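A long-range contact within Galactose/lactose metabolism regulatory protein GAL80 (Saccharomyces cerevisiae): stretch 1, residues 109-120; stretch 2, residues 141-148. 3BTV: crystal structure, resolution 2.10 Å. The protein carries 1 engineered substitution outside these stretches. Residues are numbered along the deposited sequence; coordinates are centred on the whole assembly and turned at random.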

# COMPACT_ATOMS: atom_id res chain seq x y z
N LEU B 109 2.67 -39.58 -15.10
CA LEU B 109 1.54 -39.50 -16.01
C LEU B 109 1.99 -39.05 -17.40
O LEU B 109 1.62 -39.65 -18.41
CB LEU B 109 0.49 -38.53 -15.45
CG LEU B 109 -0.87 -38.42 -16.16
CD1 LEU B 109 -1.95 -37.96 -15.20
CD2 LEU B 109 -0.79 -37.48 -17.36
N LEU B 110 2.78 -37.98 -17.46
CA LEU B 110 3.29 -37.49 -18.73
C LEU B 110 4.11 -38.56 -19.43
O LEU B 110 4.11 -38.66 -20.66
CB LEU B 110 4.12 -36.23 -18.53
CG LEU B 110 3.35 -34.91 -18.49
CD1 LEU B 110 4.26 -33.79 -18.04
CD2 LEU B 110 2.74 -34.61 -19.85
N GLU B 111 4.83 -39.36 -18.65
CA GLU B 111 5.65 -40.42 -19.22
C GLU B 111 4.79 -41.52 -19.83
O GLU B 111 5.01 -41.91 -20.97
CB GLU B 111 6.62 -40.98 -18.19
CG GLU B 111 7.69 -41.89 -18.79
CD GLU B 111 8.63 -41.15 -19.73
OE1 GLU B 111 8.50 -39.91 -19.84
OE2 GLU B 111 9.50 -41.80 -20.35
N PHE B 112 3.82 -42.02 -19.07
CA PHE B 112 2.90 -43.04 -19.58
C PHE B 112 2.07 -42.46 -20.72
O PHE B 112 1.62 -43.18 -21.61
CB PHE B 112 1.97 -43.55 -18.47
CG PHE B 112 2.68 -44.20 -17.32
CD1 PHE B 112 2.61 -43.65 -16.05
CD2 PHE B 112 3.40 -45.38 -17.50
CE1 PHE B 112 3.25 -44.25 -14.98
CE2 PHE B 112 4.04 -45.98 -16.43
CZ PHE B 112 3.97 -45.42 -15.17
N SER B 113 1.87 -41.15 -20.66
CA SER B 113 1.10 -40.42 -21.67
C SER B 113 1.57 -40.73 -23.08
O SER B 113 0.81 -40.56 -24.05
CB SER B 113 1.23 -38.92 -21.42
OG SER B 113 1.03 -38.19 -22.62
N LYS B 114 2.81 -41.17 -23.21
CA LYS B 114 3.41 -41.37 -24.52
C LYS B 114 2.72 -42.48 -25.30
O LYS B 114 2.83 -42.54 -26.53
CB LYS B 114 4.92 -41.61 -24.39
CG LYS B 114 5.63 -40.44 -23.72
CD LYS B 114 7.15 -40.54 -23.79
CE LYS B 114 7.79 -39.24 -23.30
NZ LYS B 114 9.28 -39.31 -23.31
N ASN B 115 1.97 -43.33 -24.60
CA ASN B 115 1.22 -44.42 -25.23
C ASN B 115 -0.14 -43.97 -25.74
O ASN B 115 -0.92 -44.78 -26.26
CB ASN B 115 1.04 -45.58 -24.24
CG ASN B 115 2.35 -46.07 -23.66
OD1 ASN B 115 2.37 -46.76 -22.64
ND2 ASN B 115 3.46 -45.71 -24.31
N ASN B 116 -0.43 -42.68 -25.59
CA ASN B 116 -1.67 -42.11 -26.09
C ASN B 116 -1.43 -41.11 -27.21
O ASN B 116 -1.11 -39.95 -26.95
CB ASN B 116 -2.44 -41.43 -24.95
CG ASN B 116 -3.79 -40.89 -25.41
OD1 ASN B 116 -4.18 -41.04 -26.57
ND2 ASN B 116 -4.51 -40.26 -24.49
N PRO B 117 -1.58 -41.56 -28.46
CA PRO B 117 -1.38 -40.75 -29.66
C PRO B 117 -2.41 -39.64 -29.79
O PRO B 117 -2.22 -38.69 -30.56
CB PRO B 117 -1.55 -41.76 -30.80
CG PRO B 117 -1.33 -43.10 -30.17
CD PRO B 117 -1.87 -42.97 -28.79
N ASN B 118 -3.51 -39.76 -29.05
CA ASN B 118 -4.60 -38.80 -29.15
C ASN B 118 -4.51 -37.64 -28.16
O ASN B 118 -5.20 -36.62 -28.32
CB ASN B 118 -5.94 -39.52 -29.00
CG ASN B 118 -6.08 -40.69 -29.96
OD1 ASN B 118 -6.51 -41.78 -29.57
ND2 ASN B 118 -5.70 -40.47 -31.21
N LEU B 119 -3.68 -37.78 -27.13
CA LEU B 119 -3.55 -36.73 -26.13
C LEU B 119 -3.17 -35.40 -26.76
O LEU B 119 -2.15 -35.29 -27.44
CB LEU B 119 -2.54 -37.10 -25.04
CG LEU B 119 -2.58 -36.16 -23.83
CD1 LEU B 119 -3.88 -36.32 -23.05
CD2 LEU B 119 -1.38 -36.37 -22.92
N LYS B 120 -3.99 -34.38 -26.52
CA LYS B 120 -3.76 -33.07 -27.09
C LYS B 120 -3.63 -32.00 -26.01
O LYS B 120 -3.01 -30.96 -26.22
CB LYS B 120 -4.91 -32.69 -28.04
CG LYS B 120 -5.11 -33.65 -29.19
CD LYS B 120 -3.95 -33.62 -30.16
CE LYS B 120 -4.15 -34.60 -31.31
NZ LYS B 120 -4.08 -36.02 -30.86
N ALA B 141 8.87 -31.30 -18.79
CA ALA B 141 8.29 -32.59 -19.17
C ALA B 141 7.05 -32.42 -20.06
O ALA B 141 6.83 -33.19 -20.99
CB ALA B 141 7.96 -33.42 -17.93
N ALA B 142 6.23 -31.40 -19.77
CA ALA B 142 5.05 -31.15 -20.59
C ALA B 142 5.46 -30.71 -21.99
O ALA B 142 4.95 -31.20 -22.99
CB ALA B 142 4.16 -30.10 -19.94
N ALA B 143 6.39 -29.76 -22.04
CA ALA B 143 6.87 -29.23 -23.31
C ALA B 143 7.50 -30.33 -24.17
O ALA B 143 7.17 -30.48 -25.34
CB ALA B 143 7.85 -28.09 -23.08
N GLU B 144 8.39 -31.12 -23.57
CA GLU B 144 9.01 -32.23 -24.30
C GLU B 144 8.01 -33.36 -24.54
O GLU B 144 8.36 -34.43 -25.02
CB GLU B 144 10.26 -32.75 -23.59
CG GLU B 144 10.03 -33.28 -22.18
CD GLU B 144 11.32 -33.69 -21.49
OE1 GLU B 144 12.06 -34.52 -22.06
OE2 GLU B 144 11.59 -33.20 -20.38
N ARG B 145 6.75 -33.10 -24.20
CA ARG B 145 5.68 -34.05 -24.46
C ARG B 145 4.86 -33.59 -25.67
O ARG B 145 4.18 -34.39 -26.31
CB ARG B 145 4.77 -34.21 -23.24
CG ARG B 145 3.60 -35.15 -23.45
CD ARG B 145 4.07 -36.50 -23.99
NE ARG B 145 2.94 -37.37 -24.35
CZ ARG B 145 2.34 -37.37 -25.53
NH1 ARG B 145 2.74 -36.55 -26.49
NH2 ARG B 145 1.33 -38.20 -25.76
N GLY B 146 4.91 -32.29 -25.95
CA GLY B 146 4.28 -31.75 -27.14
C GLY B 146 2.83 -31.33 -26.99
O GLY B 146 2.28 -30.68 -27.88
N VAL B 147 2.20 -31.68 -25.88
CA VAL B 147 0.79 -31.36 -25.66
C VAL B 147 0.58 -29.89 -25.38
O VAL B 147 1.47 -29.21 -24.85
CB VAL B 147 0.19 -32.16 -24.49
CG1 VAL B 147 0.13 -33.66 -24.84
CG2 VAL B 147 1.00 -31.94 -23.22
N GLN B 148 -0.59 -29.38 -25.76
CA GLN B 148 -0.96 -28.03 -25.37
C GLN B 148 -1.37 -28.05 -23.91
O GLN B 148 -2.11 -28.94 -23.49
CB GLN B 148 -2.11 -27.51 -26.22
CG GLN B 148 -2.66 -26.17 -25.74
CD GLN B 148 -1.69 -25.03 -25.98
OE1 GLN B 148 -1.18 -24.42 -25.04
NE2 GLN B 148 -1.43 -24.75 -27.25

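The contact between residues 109-120 and 141-148 is a mixed one, in which the side chain of R145 is anchored by hydrogen bonds to S113, with an apolar patch around L110 at one end and a backbone hydrogen bond beside an L119-V147 packing contact at the other. The two stretches together bury 452 Å² of surface, and R145 has the largest share of any residue, followed by L110.

R145 lies just beyond the helix that ends at A143, within the type I turn from A143 to G146, and its CA-to-CB bond points toward the first stretch. With chi1 at t and chi2 at p, the side chain reaches S113, where two of its nitrogens converge on one residue. R145 NE donates to S113 OG at 2.7 Å, and R145 NH2 donates to the backbone oxygen S113 O at 3.0 Å with a favourable angle of 158°; a further bond from R145 NH2 to S113 OG, at 3.2 Å, is weak. S113 OG lies near the guanidinium plane, at its edge, where both NE and NH2 can reach it, though neither N-H points straight at it. The carbonyl oxygen N116 O also lies at the guanidinium edge, 3.2 Å from R145 NH2. No acidic side chain of the first stretch takes part, so the charged group is met here by neutral oxygens. S113 O serves a second donor as well, accepting from N116 N at 2.9 Å, which ties the arginine's anchor to the local fold of the first stretch.

The aliphatic part of R145 contributes differently: its CG lies 3.7 Å from L110 CD2. The other methyl of L110 turns to the helical residues of the second stretch, with CD1 3.7 Å from A141 CB and 4.2 Å from A142 CB. L110 CD1 also comes within 3.5 Å of the backbone nitrogen A142 N. The CA atoms of L110 and A142 are 6.8 Å apart.

Toward the C-terminal ends the stretches draw closer, and the CA atoms of K120 and V147 are 5.1 Å apart. Here Q148 N donates to K120 O at 2.9 Å, the one backbone-to-backbone hydrogen bond across the contact. L119, the last residue of the type I turn that starts at N116, points toward the second stretch and packs its CD2 against V147 CG1 at 3.6 Å. K120 directs its CA-to-CB bond away, so its close contacts are made through the main chain, including K120 O to V147 CB at 3.8 Å.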